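Local coordinates for conjugal transfer protein TRWB (Escherichia coli, PDB 1E9R) that probably couples the DNA-processing machinery to the transport apparatus in bacterial conjugation, as a hexameric P-loop NTPase resembling ring helicases and F1-ATPase, at residues Arg122-Asp126 against Arg232-Glu236; Glu275-Leu281 against Lys306-Arg310. One frame throughout, in Å; residues are numbered along the deposited sequence.

Contact 1 of 2, residues Arg122-Asp126 against Arg232-Glu236; sequences RNDYD and RSWLE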
loop_
_atom_site.group_PDB
_atom_site.type_symbol
_atom_site.label_atom_id
_atom_site.label_comp_id
_atom_site.label_asym_id
_atom_site.label_seq_id
_atom_site.Cartn_x
_atom_site.Cartn_y
_atom_site.Cartn_z
ATOM N N ARG B 122 -6.925 12.473 40.991
ATOM C CA ARG B 122 -6.261 12.566 42.290
ATOM C C ARG B 122 -5.166 13.624 42.167
ATOM O O ARG B 122 -5.129 14.585 42.928
ATOM C CB ARG B 122 -5.609 11.240 42.691
ATOM C CG ARG B 122 -6.527 10.035 42.764
ATOM C CD ARG B 122 -7.371 10.014 44.006
ATOM N NE ARG B 122 -8.103 8.753 44.116
ATOM C CZ ARG B 122 -7.560 7.583 44.447
ATOM N NH1 ARG B 122 -6.260 7.497 44.703
ATOM N NH2 ARG B 122 -8.321 6.498 44.536
ATOM N N ASN B 123 -4.275 13.439 41.198
ATOM C CA ASN B 123 -3.173 14.371 40.970
ATOM C C ASN B 123 -3.327 15.127 39.658
ATOM O O ASN B 123 -4.178 14.800 38.832
ATOM C CB ASN B 123 -1.851 13.616 40.966
ATOM C CG ASN B 123 -1.619 12.871 42.251
ATOM O OD1 ASN B 123 -1.366 13.475 43.286
ATOM N ND2 ASN B 123 -1.720 11.549 42.199
ATOM N N ASP B 124 -2.487 16.134 39.466
ATOM C CA ASP B 124 -2.550 16.939 38.259
ATOM C C ASP B 124 -2.361 16.124 36.988
ATOM O O ASP B 124 -2.983 16.406 35.975
ATOM C CB ASP B 124 -1.501 18.051 38.306
ATOM C CG ASP B 124 -1.604 19.002 37.118
ATOM O OD1 ASP B 124 -2.744 19.395 36.762
ATOM O OD2 ASP B 124 -0.544 19.361 36.548
ATOM N N TYR B 125 -1.510 15.107 37.035
ATOM C CA TYR B 125 -1.275 14.301 35.845
ATOM C C TYR B 125 -2.435 13.366 35.493
ATOM O O TYR B 125 -2.409 12.707 34.450
ATOM C CB TYR B 125 0.034 13.507 35.990
ATOM C CG TYR B 125 -0.036 12.266 36.865
ATOM C CD1 TYR B 125 -0.462 11.032 36.341
ATOM C CD2 TYR B 125 0.337 12.319 38.216
ATOM C CE1 TYR B 125 -0.514 9.874 37.149
ATOM C CE2 TYR B 125 0.289 11.172 39.032
ATOM C CZ TYR B 125 -0.138 9.954 38.493
ATOM O OH TYR B 125 -0.198 8.835 39.304
ATOM N N ASP B 126 -3.459 13.312 36.346
ATOM C CA ASP B 126 -4.605 12.447 36.078
ATOM C C ASP B 126 -5.546 13.027 35.041
ATOM O O ASP B 126 -6.375 12.307 34.491
ATOM C CB ASP B 126 -5.403 12.163 37.348
ATOM C CG ASP B 126 -4.668 11.272 38.298
ATOM O OD1 ASP B 126 -3.866 10.446 37.825
ATOM O OD2 ASP B 126 -4.899 11.382 39.518
ATOM N N ARG B 232 -11.242 3.953 40.877
ATOM C CA ARG B 232 -9.933 3.869 41.524
ATOM C C ARG B 232 -10.083 3.450 42.978
ATOM O O ARG B 232 -9.386 2.551 43.459
ATOM C CB ARG B 232 -9.219 5.219 41.477
ATOM C CG ARG B 232 -8.891 5.680 40.092
ATOM C CD ARG B 232 -8.066 6.945 40.115
ATOM N NE ARG B 232 -6.711 6.723 40.590
ATOM C CZ ARG B 232 -5.768 7.657 40.570
ATOM N NH1 ARG B 232 -6.045 8.865 40.101
ATOM N NH2 ARG B 232 -4.546 7.384 41.008
ATOM N N SER B 233 -10.989 4.125 43.679
ATOM C CA SER B 233 -11.251 3.835 45.084
ATOM C C SER B 233 -11.820 2.427 45.218
ATOM O O SER B 233 -11.482 1.702 46.152
ATOM C CB SER B 233 -12.235 4.854 45.655
ATOM O OG SER B 233 -11.697 6.164 45.597
ATOM N N TRP B 234 -12.683 2.042 44.286
ATOM C CA TRP B 234 -13.269 0.717 44.304
ATOM C C TRP B 234 -12.173 -0.356 44.198
ATOM O O TRP B 234 -12.189 -1.358 44.915
ATOM C CB TRP B 234 -14.242 0.567 43.138
ATOM C CG TRP B 234 -14.810 -0.807 43.018
ATOM C CD1 TRP B 234 -15.787 -1.360 43.794
ATOM C CD2 TRP B 234 -14.411 -1.825 42.089
ATOM N NE1 TRP B 234 -16.022 -2.659 43.408
ATOM C CE2 TRP B 234 -15.193 -2.971 42.364
ATOM C CE3 TRP B 234 -13.468 -1.882 41.051
ATOM C CZ2 TRP B 234 -15.061 -4.164 41.636
ATOM C CZ3 TRP B 234 -13.335 -3.071 40.327
ATOM C CH2 TRP B 234 -14.129 -4.194 40.625
ATOM N N LEU B 235 -11.220 -0.150 43.297
ATOM C CA LEU B 235 -10.145 -1.117 43.120
ATOM C C LEU B 235 -9.353 -1.296 44.397
ATOM O O LEU B 235 -8.944 -2.404 44.741
ATOM C CB LEU B 235 -9.206 -0.677 41.996
ATOM C CG LEU B 235 -9.757 -0.821 40.576
ATOM C CD1 LEU B 235 -8.794 -0.199 39.581
ATOM C CD2 LEU B 235 -9.976 -2.284 40.267
ATOM N N GLU B 236 -9.150 -0.196 45.105
ATOM C CA GLU B 236 -8.386 -0.212 46.339
ATOM C C GLU B 236 -9.150 -0.809 47.506
ATOM O O GLU B 236 -8.548 -1.286 48.459
ATOM C CB GLU B 236 -7.951 1.207 46.689
ATOM C CG GLU B 236 -7.144 1.871 45.593
ATOM C CD GLU B 236 -6.761 3.293 45.933
ATOM O OE1 GLU B 236 -7.685 4.113 46.163
ATOM O OE2 GLU B 236 -5.542 3.587 45.965
HETATM O O HOH W 1 -2.868 9.769 40.586
#
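Two arginines stacked flat on each other, each paired with a carboxylate of the opposite segment, join a beta turn to the short helix 231-236 of this P-loop NTPase fold. The guanidinium planes of Arg122 and Arg232 lie 8° apart with centres separated by 4.3 Å, and NH1 of Arg122 comes within 4.1 Å of NH2 of Arg232. Such closeness of like charges is tolerable because acids sit at the edges. Arg122 NH2 makes a salt bridge of 3.0 Å to Glu236 OE1, one helical turn on from Arg232. Arg232 NH1, in turn, reaches Asp126 OD2 at 2.8 Å, a salt bridge whose hydrogen bond is weak, its N-H...O angle being 145°, and also bonds to the carbonyl of Glu120. Asp126, last residue of the type I turn Asn123-Asp126, holds its OD2 where it accepts hydrogen bonds from the backbone N of Arg122 and of Asn123, both at 2.7 Å, while OD1 pairs with Arg129. Tyr125 OH also hydrogen-bonds to Asp250 of a second subunit, so the cluster lies beside a subunit interface of the hexamer. One water ties the pieces together, accepting from Asn123 ND2 at 2.7 Å and Arg232 NH2 at 2.9 Å and donating to Asp126 OD2 at 2.8 Å and, weakly, to Tyr125 OH at 3.1 Å.

Contact 2 of 2, residues Glu275-Leu281 against Lys306-Arg310; sequences EEPKRRL and KAGLR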
loop_
_atom_site.group_PDB
_atom_site.type_symbol
_atom_site.label_atom_id
_atom_site.label_comp_id
_atom_site.label_asym_id
_atom_site.label_seq_id
_atom_site.Cartn_x
_atom_site.Cartn_y
_atom_site.Cartn_z
ATOM N N GLU B 275 1.389 -1.700 46.068
ATOM C CA GLU B 275 1.891 -3.059 45.978
ATOM C C GLU B 275 1.237 -4.042 46.954
ATOM O O GLU B 275 1.394 -3.930 48.172
ATOM C CB GLU B 275 3.410 -3.051 46.163
ATOM C CG GLU B 275 4.168 -3.332 44.878
ATOM C CD GLU B 275 4.068 -4.793 44.469
ATOM O OE1 GLU B 275 2.951 -5.358 44.529
ATOM O OE2 GLU B 275 5.109 -5.375 44.086
ATOM N N GLU B 276 0.487 -4.995 46.400
ATOM C CA GLU B 276 -0.188 -6.029 47.183
ATOM C C GLU B 276 0.046 -7.371 46.513
ATOM O O GLU B 276 -0.706 -7.774 45.625
ATOM C CB GLU B 276 -1.700 -5.786 47.276
ATOM C CG GLU B 276 -2.120 -4.662 48.213
ATOM C CD GLU B 276 -1.399 -4.714 49.547
ATOM O OE1 GLU B 276 -1.266 -5.825 50.111
ATOM O OE2 GLU B 276 -0.971 -3.641 50.031
ATOM N N PRO B 277 1.098 -8.085 46.938
ATOM C CA PRO B 277 1.458 -9.394 46.389
ATOM C C PRO B 277 0.317 -10.426 46.295
ATOM O O PRO B 277 0.350 -11.309 45.430
ATOM C CB PRO B 277 2.586 -9.852 47.321
ATOM C CG PRO B 277 3.254 -8.566 47.693
ATOM C CD PRO B 277 2.059 -7.679 47.983
ATOM N N LYS B 278 -0.692 -10.311 47.158
ATOM C CA LYS B 278 -1.792 -11.278 47.156
ATOM C C LYS B 278 -3.018 -10.880 46.329
ATOM O O LYS B 278 -3.958 -11.669 46.191
ATOM C CB LYS B 278 -2.243 -11.569 48.593
ATOM C CG LYS B 278 -1.121 -11.875 49.588
ATOM C CD LYS B 278 -1.598 -12.823 50.691
ATOM C CE LYS B 278 -2.988 -12.464 51.208
ATOM N NZ LYS B 278 -3.526 -13.492 52.146
ATOM N N ARG B 279 -3.009 -9.669 45.779
ATOM C CA ARG B 279 -4.137 -9.183 44.987
ATOM C C ARG B 279 -4.326 -9.912 43.656
ATOM O O ARG B 279 -3.375 -10.101 42.896
ATOM C CB ARG B 279 -3.974 -7.690 44.716
ATOM C CG ARG B 279 -5.176 -7.061 44.047
ATOM C CD ARG B 279 -4.860 -5.682 43.467
ATOM N NE ARG B 279 -4.592 -4.653 44.471
ATOM C CZ ARG B 279 -3.397 -4.107 44.692
ATOM N NH1 ARG B 279 -2.339 -4.485 43.985
ATOM N NH2 ARG B 279 -3.260 -3.170 45.620
ATOM N N ARG B 280 -5.563 -10.323 43.388
ATOM C CA ARG B 280 -5.915 -11.001 42.138
ATOM C C ARG B 280 -7.163 -10.326 41.568
ATOM O O ARG B 280 -8.247 -10.414 42.161
ATOM C CB ARG B 280 -6.225 -12.483 42.364
ATOM C CG ARG B 280 -5.049 -13.367 42.717
ATOM C CD ARG B 280 -5.353 -14.785 42.255
ATOM N NE ARG B 280 -5.657 -15.755 43.312
ATOM C CZ ARG B 280 -6.493 -15.565 44.333
ATOM N NH1 ARG B 280 -7.119 -14.411 44.501
ATOM N NH2 ARG B 280 -6.686 -16.536 45.213
ATOM N N LEU B 281 -7.009 -9.658 40.425
ATOM C CA LEU B 281 -8.126 -8.965 39.791
ATOM C C LEU B 281 -8.302 -9.368 38.326
ATOM O O LEU B 281 -7.388 -9.221 37.514
ATOM C CB LEU B 281 -7.912 -7.452 39.874
ATOM C CG LEU B 281 -9.110 -6.482 39.791
ATOM C CD1 LEU B 281 -8.768 -5.362 38.819
ATOM C CD2 LEU B 281 -10.373 -7.184 39.335
ATOM N N LYS B 306 2.264 -7.072 38.713
ATOM C CA LYS B 306 2.489 -6.678 40.095
ATOM C C LYS B 306 1.160 -6.334 40.757
ATOM O O LYS B 306 1.002 -6.466 41.970
ATOM C CB LYS B 306 3.428 -5.472 40.149
ATOM C CG LYS B 306 4.779 -5.735 40.817
ATOM C CD LYS B 306 5.535 -6.905 40.179
ATOM C CE LYS B 306 7.005 -6.914 40.601
ATOM N NZ LYS B 306 7.195 -6.877 42.083
ATOM N N ALA B 307 0.198 -5.889 39.956
ATOM C CA ALA B 307 -1.114 -5.538 40.482
ATOM C C ALA B 307 -2.007 -6.764 40.529
ATOM O O ALA B 307 -3.065 -6.732 41.143
ATOM C CB ALA B 307 -1.761 -4.463 39.629
ATOM N N GLY B 308 -1.582 -7.847 39.881
ATOM C CA GLY B 308 -2.366 -9.069 39.891
ATOM C C GLY B 308 -3.479 -9.051 38.872
ATOM O O GLY B 308 -4.520 -9.671 39.071
ATOM N N LEU B 309 -3.247 -8.340 37.773
ATOM C CA LEU B 309 -4.229 -8.217 36.699
ATOM C C LEU B 309 -4.205 -9.444 35.808
ATOM O O LEU B 309 -3.142 -9.867 35.333
ATOM C CB LEU B 309 -3.933 -6.976 35.853
ATOM C CG LEU B 309 -5.028 -6.308 35.006
ATOM C CD1 LEU B 309 -4.580 -6.282 33.552
ATOM C CD2 LEU B 309 -6.364 -7.019 35.173
ATOM N N ARG B 310 -5.393 -10.005 35.597
ATOM C CA ARG B 310 -5.582 -11.188 34.775
ATOM C C ARG B 310 -6.671 -10.842 33.783
ATOM O O ARG B 310 -7.827 -10.665 34.169
ATOM C CB ARG B 310 -6.030 -12.366 35.638
ATOM C CG ARG B 310 -5.023 -12.753 36.701
ATOM C CD ARG B 310 -5.712 -13.386 37.896
ATOM N NE ARG B 310 -4.817 -14.256 38.655
ATOM C CZ ARG B 310 -3.742 -13.848 39.320
ATOM N NH1 ARG B 310 -3.410 -12.559 39.342
ATOM N NH2 ARG B 310 -3.002 -14.740 39.973
#
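Here two neighbouring parallel strands of the central sheet in the P-loop NTPase fold, 281-285 and 309-315, begin side by side, and the loops leading into them pack together. Start at Glu275, which leaves the backbone sideways but brings its carboxylate close enough for a rather long salt bridge, OE2 to Lys306 NZ at 3.3 Å, at the exposed end of the contact. The chain then reverses through a type I turn from Glu276 to Arg279, closed by Arg279 N on Glu276 O at 3.0 Å. Coming out of it, Arg279 lays its side chain along the 306-310 backbone, with CD 3.1 Å from Ala307 O, while its guanidinium bonds to the carbonyl of Pro274. Its own carbonyl O receives a CA-H...O contact from Gly308 CA at 3.3 Å. That spot has no room for a side chain: a CB on Gly308 would run into Arg279 O, and at phi 82°, psi 30° it would also jam against the carbonyl O of Ala307. Arg280 comes next, its CD over one face of the Arg310 guanidinium, 3.3 Å from NH2; Glu52 pairs with Arg310 NE, which probably offsets the nearness of the two arginines, and Arg280 NH1 has a long, weak ion pair with Asp82. With Leu281 the sheet proper starts. It forms a parallel bridge with Leu309, both side chains on the same face, and bonds to the residues flanking its partner: Leu281 N to Gly308 O at 2.8 Å, and Arg310 N to Leu281 O at 2.9 Å.

How the contacts relate
Along the chain the two contacts come in series, contact 1 closing at Glu236 before contact 2 opens at Glu275, with strand 243-247 and helix 252-269 in between. Their centres lie about 17 Å apart, yet they meet: Leu235 CD2 of the short helix in contact 1 packs on Leu281 CD1 at the strand start in contact 2, 3.6 Å away. Contact 2 lies at the starting ends of two adjacent parallel strands of the mixed central sheet, whereas contact 1 lies farther from the chain centre, among loops and helices, and reaches a second subunit through Tyr125. Together they link the start of the sheet's central strands to a peripheral region bordering a neighbour in the hexamer.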